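Local atomic coordinates of putative serine phosphatase (Pseudomonas aeruginosa, PDB entry 6K4E), a protein that probably removes phosphate from phosphorylated residues of partner proteins, as a magnesium-binding PP2C-type phosphatase domain in a threonine phosphorylation pathway that controls biofilm formation. Residues R181-A186 / L227-T232; W231-S236 / L296-D301. All blocks are in the same frame, centred on the assembly; numbering follows the deposited sequence.

Overall arrangement
The PP2C fold stacks two antiparallel sheets, and the two contacts treat that architecture differently. Contact 1 lies at the edge of the sheet that also holds strand 105-113: the start of strand 184-190 meets the chain as it leaves strand 223-226 and crosses to strand 231-236 of the other sheet. Contact 2 lies within that second sheet, pairing strand 231-236 with the C-terminal strand 293-300. Their centres are about 10 Å apart, and they share Trp231 and Thr232. Along the chain 181-186 comes first, then 227-232 running into 231-236, and last 296-301. Leu227 packing on Phe300 joins the two contacts. The other ends of the paired strands lie next to Asp238 and Asp291, which bind magnesium.

Contact 1. Residues R181-A186 / L227-T232; sequences RRRQLA and LAPGWT
Leu227 is the hub of this contact, meeting Arg183, Gln184 and Leu185 in turn. One backbone hydrogen bond ties the segments: Leu227 N donates to Arg183 O at 3.1 Å. It prolongs the pairing of strands 184-190 and 223-226, in which Leu185 bonds to Val225. Beside it, Leu227 CB packs on the peptide link between Arg183 and Gln184, 3.4 Å from Arg183 C. The apolar part is a methyl contact: with CG swung anti to the backbone N (chi1 -173°), the branch carries Leu227 CD1 to 3.9 Å from Leu185 CD1. The two leucine side chains cross at about a right angle; Phe298 and Phe300 of the last strand continue the apolar patch, a setting that suits branched aliphatic residues. Arg183 contributes differently: its bent chain passes Leu227 O, CG lying 3.6 Å away, and leaves the guanidinium loosely near Pro229 CG. Arg183 and Gln184 form a G1 beta bulge opposite Asp179, where the hairpin turns back into strand 184-190. The chemistry implies a join in which one backbone bond sets the register and the Leu227 side chain lies against peptide and methyl, while the charged end of Arg183 stays at the surface.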
loop_
_atom_site.group_PDB
_atom_site.type_symbol
_atom_site.label_atom_id
_atom_site.label_comp_id
_atom_site.label_asym_id
_atom_site.label_seq_id
_atom_site.Cartn_x
_atom_site.Cartn_y
_atom_site.Cartn_z
ATOM N N ARG B 181 3.045 -29.335 -15.683
ATOM C CA ARG B 181 3.222 -30.758 -15.359
ATOM C C ARG B 181 1.951 -31.609 -15.661
ATOM O O ARG B 181 2.052 -32.696 -16.222
ATOM C CB ARG B 181 3.597 -30.874 -13.869
ATOM C CG ARG B 181 4.068 -32.253 -13.436
ATOM C CD ARG B 181 4.239 -32.394 -11.931
ATOM N NE ARG B 181 2.961 -32.322 -11.211
ATOM C CZ ARG B 181 2.224 -33.372 -10.845
ATOM N NH1 ARG B 181 2.627 -34.609 -11.121
ATOM N NH2 ARG B 181 1.078 -33.192 -10.199
ATOM N N ARG B 182 0.773 -31.114 -15.256
ATOM C CA ARG B 182 -0.499 -31.806 -15.435
ATOM C C ARG B 182 -1.286 -31.299 -16.658
ATOM O O ARG B 182 -2.447 -31.675 -16.849
ATOM C CB ARG B 182 -1.326 -31.718 -14.145
ATOM C CG ARG B 182 -0.854 -32.675 -13.052
ATOM C CD ARG B 182 -1.792 -32.718 -11.862
ATOM N NE ARG B 182 -3.096 -33.317 -12.176
ATOM C CZ ARG B 182 -4.221 -32.628 -12.359
ATOM N NH1 ARG B 182 -4.218 -31.301 -12.277
ATOM N NH2 ARG B 182 -5.355 -33.258 -12.625
ATOM N N ARG B 183 -0.626 -30.485 -17.502
ATOM C CA ARG B 183 -1.140 -29.858 -18.713
ATOM C C ARG B 183 -2.583 -29.376 -18.551
ATOM O O ARG B 183 -3.481 -29.824 -19.266
ATOM C CB ARG B 183 -0.953 -30.755 -19.951
ATOM C CG ARG B 183 0.048 -30.157 -20.923
ATOM C CD ARG B 183 1.278 -31.012 -21.104
ATOM N NE ARG B 183 1.711 -30.988 -22.501
ATOM C CZ ARG B 183 2.916 -31.358 -22.922
ATOM N NH1 ARG B 183 3.828 -31.780 -22.056
ATOM N NH2 ARG B 183 3.222 -31.297 -24.214
ATOM N N GLN B 184 -2.808 -28.485 -17.559
ATOM C CA GLN B 184 -4.129 -27.905 -17.350
ATOM C C GLN B 184 -4.013 -26.578 -16.649
ATOM O O GLN B 184 -3.043 -26.305 -15.953
ATOM C CB GLN B 184 -5.169 -28.868 -16.721
ATOM C CG GLN B 184 -5.174 -29.084 -15.228
ATOM C CD GLN B 184 -6.470 -29.769 -14.833
ATOM O OE1 GLN B 184 -7.216 -29.307 -13.964
ATOM N NE2 GLN B 184 -6.797 -30.861 -15.498
ATOM N N LEU B 185 -4.972 -25.718 -16.921
ATOM C CA LEU B 185 -4.998 -24.348 -16.438
ATOM C C LEU B 185 -6.203 -24.151 -15.532
ATOM O O LEU B 185 -7.273 -24.685 -15.821
ATOM C CB LEU B 185 -5.122 -23.475 -17.703
ATOM C CG LEU B 185 -5.060 -21.981 -17.607
ATOM C CD1 LEU B 185 -4.287 -21.418 -18.793
ATOM C CD2 LEU B 185 -6.468 -21.381 -17.568
ATOM N N ALA B 186 -6.027 -23.386 -14.431
ATOM C CA ALA B 186 -7.147 -23.067 -13.559
ATOM C C ALA B 186 -7.262 -21.557 -13.563
ATOM O O ALA B 186 -6.257 -20.883 -13.390
ATOM C CB ALA B 186 -6.895 -23.588 -12.148
ATOM N N LEU B 227 -4.691 -27.745 -21.148
ATOM C CA LEU B 227 -3.696 -26.776 -21.609
ATOM C C LEU B 227 -3.094 -27.352 -22.862
ATOM O O LEU B 227 -2.400 -28.365 -22.799
ATOM C CB LEU B 227 -2.664 -26.551 -20.489
ATOM C CG LEU B 227 -1.617 -25.475 -20.626
ATOM C CD1 LEU B 227 -2.245 -24.111 -20.735
ATOM C CD2 LEU B 227 -0.704 -25.506 -19.413
ATOM N N ALA B 228 -3.458 -26.771 -24.013
ATOM C CA ALA B 228 -3.034 -27.268 -25.308
ATOM C C ALA B 228 -1.904 -26.425 -25.865
ATOM O O ALA B 228 -1.952 -25.208 -25.755
ATOM C CB ALA B 228 -4.215 -27.294 -26.278
ATOM N N PRO B 229 -0.874 -27.038 -26.478
ATOM C CA PRO B 229 0.209 -26.230 -27.074
ATOM C C PRO B 229 -0.281 -25.440 -28.296
ATOM O O PRO B 229 -1.228 -25.850 -28.968
ATOM C CB PRO B 229 1.258 -27.279 -27.473
ATOM C CG PRO B 229 0.858 -28.548 -26.763
ATOM C CD PRO B 229 -0.635 -28.480 -26.701
ATOM N N GLY B 230 0.362 -24.312 -28.564
ATOM C CA GLY B 230 -0.004 -23.449 -29.687
ATOM C C GLY B 230 -1.058 -22.414 -29.339
ATOM O O GLY B 230 -1.605 -21.750 -30.224
ATOM N N TRP B 231 -1.313 -22.247 -28.031
ATOM C CA TRP B 231 -2.281 -21.301 -27.486
ATOM C C TRP B 231 -1.619 -20.171 -26.746
ATOM O O TRP B 231 -0.732 -20.388 -25.910
ATOM C CB TRP B 231 -3.304 -22.033 -26.565
ATOM C CG TRP B 231 -4.300 -22.849 -27.328
ATOM C CD1 TRP B 231 -4.088 -24.061 -27.922
ATOM C CD2 TRP B 231 -5.648 -22.478 -27.630
ATOM N NE1 TRP B 231 -5.225 -24.473 -28.567
ATOM C CE2 TRP B 231 -6.206 -23.525 -28.394
ATOM C CE3 TRP B 231 -6.450 -21.350 -27.324
ATOM C CZ2 TRP B 231 -7.526 -23.482 -28.859
ATOM C CZ3 TRP B 231 -7.756 -21.305 -27.789
ATOM C CH2 TRP B 231 -8.283 -22.357 -28.549
ATOM N N THR B 232 -2.085 -18.945 -27.024
ATOM C CA THR B 232 -1.626 -17.734 -26.336
ATOM C C THR B 232 -2.789 -17.294 -25.460
ATOM O O THR B 232 -3.938 -17.361 -25.895
ATOM C CB THR B 232 -1.127 -16.645 -27.325
ATOM O OG1 THR B 232 -0.200 -17.236 -28.228
ATOM C CG2 THR B 232 -0.419 -15.515 -26.618
#

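Contact 2. Residues W231-S236 / L296-D301; sequences WTFYLS and LSFRFD
Phe298 reaches across to Phe233, its partner in an antiparallel hydrogen-bonded pair. From CB, chi1 of 59° sets CG between the backbone N and the carbonyl carbon, which turns the ring over the neighbouring strand. Phe298 CG lies 4.2 Å from Phe233 CB; farther out, CZ comes to 3.4 Å from that same CB, which sits over one ring face as a CH-pi contact. On one side CE2 approaches Phe233 CG, and on the other CE1 meets Leu235 CD1 at 3.9 Å. The two phenyl planes are nearly parallel (16°) but slid apart, with little overlap. Phenylalanine and leucine suit this face because it looks into the core of the PP2C beta sandwich, where Phe298 also touches Tyr106 and Ile108 of the opposing sheet. Phe233 N gives a 2.8 Å bond to Phe298 O, while Phe233 O is gripped twice, by Phe298 N and by Ser297 OG at 2.9 Å. Serine is short enough for OG to reach across to that carbonyl, with Tyr234 CE2 alongside at 3.4 Å. On the other face, against which helix 269-284 packs, Arg299 extends so that NH1 meets Thr232 OG1 at 3.2 Å, in the guanidinium plane; the same hydroxyl also bonds to Ala265 O.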
loop_
_atom_site.group_PDB
_atom_site.type_symbol
_atom_site.label_atom_id
_atom_site.label_comp_id
_atom_site.label_asym_id
_atom_site.label_seq_id
_atom_site.Cartn_x
_atom_site.Cartn_y
_atom_site.Cartn_z
ATOM N N TRP B 231 -1.313 -22.247 -28.031
ATOM C CA TRP B 231 -2.281 -21.301 -27.486
ATOM C C TRP B 231 -1.619 -20.171 -26.746
ATOM O O TRP B 231 -0.732 -20.388 -25.910
ATOM C CB TRP B 231 -3.304 -22.033 -26.565
ATOM C CG TRP B 231 -4.300 -22.849 -27.328
ATOM C CD1 TRP B 231 -4.088 -24.061 -27.922
ATOM C CD2 TRP B 231 -5.648 -22.478 -27.630
ATOM N NE1 TRP B 231 -5.225 -24.473 -28.567
ATOM C CE2 TRP B 231 -6.206 -23.525 -28.394
ATOM C CE3 TRP B 231 -6.450 -21.350 -27.324
ATOM C CZ2 TRP B 231 -7.526 -23.482 -28.859
ATOM C CZ3 TRP B 231 -7.756 -21.305 -27.789
ATOM C CH2 TRP B 231 -8.283 -22.357 -28.549
ATOM N N THR B 232 -2.085 -18.945 -27.024
ATOM C CA THR B 232 -1.626 -17.734 -26.336
ATOM C C THR B 232 -2.789 -17.294 -25.460
ATOM O O THR B 232 -3.938 -17.361 -25.895
ATOM C CB THR B 232 -1.127 -16.645 -27.325
ATOM O OG1 THR B 232 -0.200 -17.236 -28.228
ATOM C CG2 THR B 232 -0.419 -15.515 -26.618
ATOM N N PHE B 233 -2.491 -16.921 -24.216
ATOM C CA PHE B 233 -3.464 -16.508 -23.214
ATOM C C PHE B 233 -3.267 -15.045 -22.936
ATOM O O PHE B 233 -2.165 -14.535 -23.139
ATOM C CB PHE B 233 -3.334 -17.342 -21.921
ATOM C CG PHE B 233 -3.618 -18.812 -22.123
ATOM C CD1 PHE B 233 -2.608 -19.684 -22.513
ATOM C CD2 PHE B 233 -4.910 -19.312 -22.005
ATOM C CE1 PHE B 233 -2.879 -21.028 -22.759
ATOM C CE2 PHE B 233 -5.182 -20.663 -22.256
ATOM C CZ PHE B 233 -4.156 -21.512 -22.613
ATOM N N TYR B 234 -4.366 -14.342 -22.585
ATOM C CA TYR B 234 -4.334 -12.901 -22.407
ATOM C C TYR B 234 -5.176 -12.511 -21.251
ATOM O O TYR B 234 -6.353 -12.852 -21.191
ATOM C CB TYR B 234 -4.876 -12.169 -23.651
ATOM C CG TYR B 234 -4.205 -12.555 -24.940
ATOM C CD1 TYR B 234 -4.651 -13.649 -25.679
ATOM C CD2 TYR B 234 -3.122 -11.822 -25.433
ATOM C CE1 TYR B 234 -4.037 -14.002 -26.879
ATOM C CE2 TYR B 234 -2.474 -12.198 -26.607
ATOM C CZ TYR B 234 -2.956 -13.269 -27.334
ATOM O OH TYR B 234 -2.336 -13.624 -28.485
ATOM N N LEU B 235 -4.571 -11.749 -20.343
ATOM C CA LEU B 235 -5.221 -11.230 -19.157
ATOM C C LEU B 235 -5.159 -9.735 -19.291
ATOM O O LEU B 235 -4.086 -9.170 -19.167
ATOM C CB LEU B 235 -4.476 -11.703 -17.890
ATOM C CG LEU B 235 -4.807 -13.117 -17.420
ATOM C CD1 LEU B 235 -3.850 -13.564 -16.312
ATOM C CD2 LEU B 235 -6.261 -13.226 -16.924
ATOM N N SER B 236 -6.292 -9.090 -19.536
ATOM C CA SER B 236 -6.313 -7.646 -19.674
ATOM C C SER B 236 -7.318 -7.031 -18.714
ATOM O O SER B 236 -8.385 -7.589 -18.514
ATOM C CB SER B 236 -6.682 -7.260 -21.108
ATOM O OG SER B 236 -6.958 -5.872 -21.218
ATOM N N LEU B 296 -1.388 -8.671 -19.748
ATOM C CA LEU B 296 -0.382 -9.662 -19.415
ATOM C C LEU B 296 -0.696 -10.901 -20.227
ATOM O O LEU B 296 -1.796 -11.457 -20.144
ATOM C CB LEU B 296 -0.333 -9.945 -17.898
ATOM C CG LEU B 296 0.790 -10.851 -17.370
ATOM C CD1 LEU B 296 2.134 -10.572 -18.046
ATOM C CD2 LEU B 296 0.879 -10.771 -15.864
ATOM N N SER B 297 0.245 -11.259 -21.106
ATOM C CA SER B 297 0.067 -12.391 -21.986
ATOM C C SER B 297 1.109 -13.408 -21.696
ATOM O O SER B 297 2.196 -13.048 -21.277
ATOM C CB SER B 297 0.115 -11.954 -23.445
ATOM O OG SER B 297 -0.023 -13.039 -24.349
ATOM N N PHE B 298 0.753 -14.682 -21.889
ATOM C CA PHE B 298 1.573 -15.873 -21.658
ATOM C C PHE B 298 1.180 -16.979 -22.618
ATOM O O PHE B 298 0.046 -17.027 -23.071
ATOM C CB PHE B 298 1.478 -16.325 -20.198
ATOM C CG PHE B 298 0.098 -16.666 -19.679
ATOM C CD1 PHE B 298 -0.780 -15.667 -19.265
ATOM C CD2 PHE B 298 -0.302 -17.983 -19.547
ATOM C CE1 PHE B 298 -2.051 -15.989 -18.752
ATOM C CE2 PHE B 298 -1.570 -18.297 -19.043
ATOM C CZ PHE B 298 -2.435 -17.302 -18.633
ATOM N N ARG B 299 2.128 -17.830 -22.994
ATOM C CA ARG B 299 1.854 -18.865 -23.973
ATOM C C ARG B 299 2.364 -20.222 -23.516
ATOM O O ARG B 299 3.430 -20.302 -22.906
ATOM C CB ARG B 299 2.484 -18.455 -25.321
ATOM C CG ARG B 299 2.455 -19.524 -26.396
ATOM C CD ARG B 299 2.785 -18.946 -27.730
ATOM N NE ARG B 299 3.067 -19.990 -28.709
ATOM C CZ ARG B 299 2.286 -20.284 -29.741
ATOM N NH1 ARG B 299 1.145 -19.628 -29.928
ATOM N NH2 ARG B 299 2.634 -21.238 -30.593
ATOM N N PHE B 300 1.591 -21.291 -23.816
ATOM C CA PHE B 300 2.007 -22.656 -23.526
ATOM C C PHE B 300 2.516 -23.314 -24.796
ATOM O O PHE B 300 1.853 -23.266 -25.830
ATOM C CB PHE B 300 0.921 -23.505 -22.818
ATOM C CG PHE B 300 1.461 -24.857 -22.383
ATOM C CD1 PHE B 300 2.363 -24.958 -21.324
ATOM C CD2 PHE B 300 1.134 -26.014 -23.089
ATOM C CE1 PHE B 300 2.911 -26.193 -20.967
ATOM C CE2 PHE B 300 1.685 -27.248 -22.731
ATOM C CZ PHE B 300 2.567 -27.332 -21.672
ATOM N N ASP B 301 3.738 -23.871 -24.703
ATOM C CA ASP B 301 4.534 -24.555 -25.732
ATOM C C ASP B 301 4.445 -23.911 -27.117
ATOM O O ASP B 301 5.119 -22.912 -27.364
ATOM C CB ASP B 301 4.207 -26.052 -25.785
ATOM C CG ASP B 301 5.066 -26.915 -24.872
ATOM O OD1 ASP B 301 5.358 -26.474 -23.736
ATOM O OD2 ASP B 301 5.431 -28.041 -25.288
#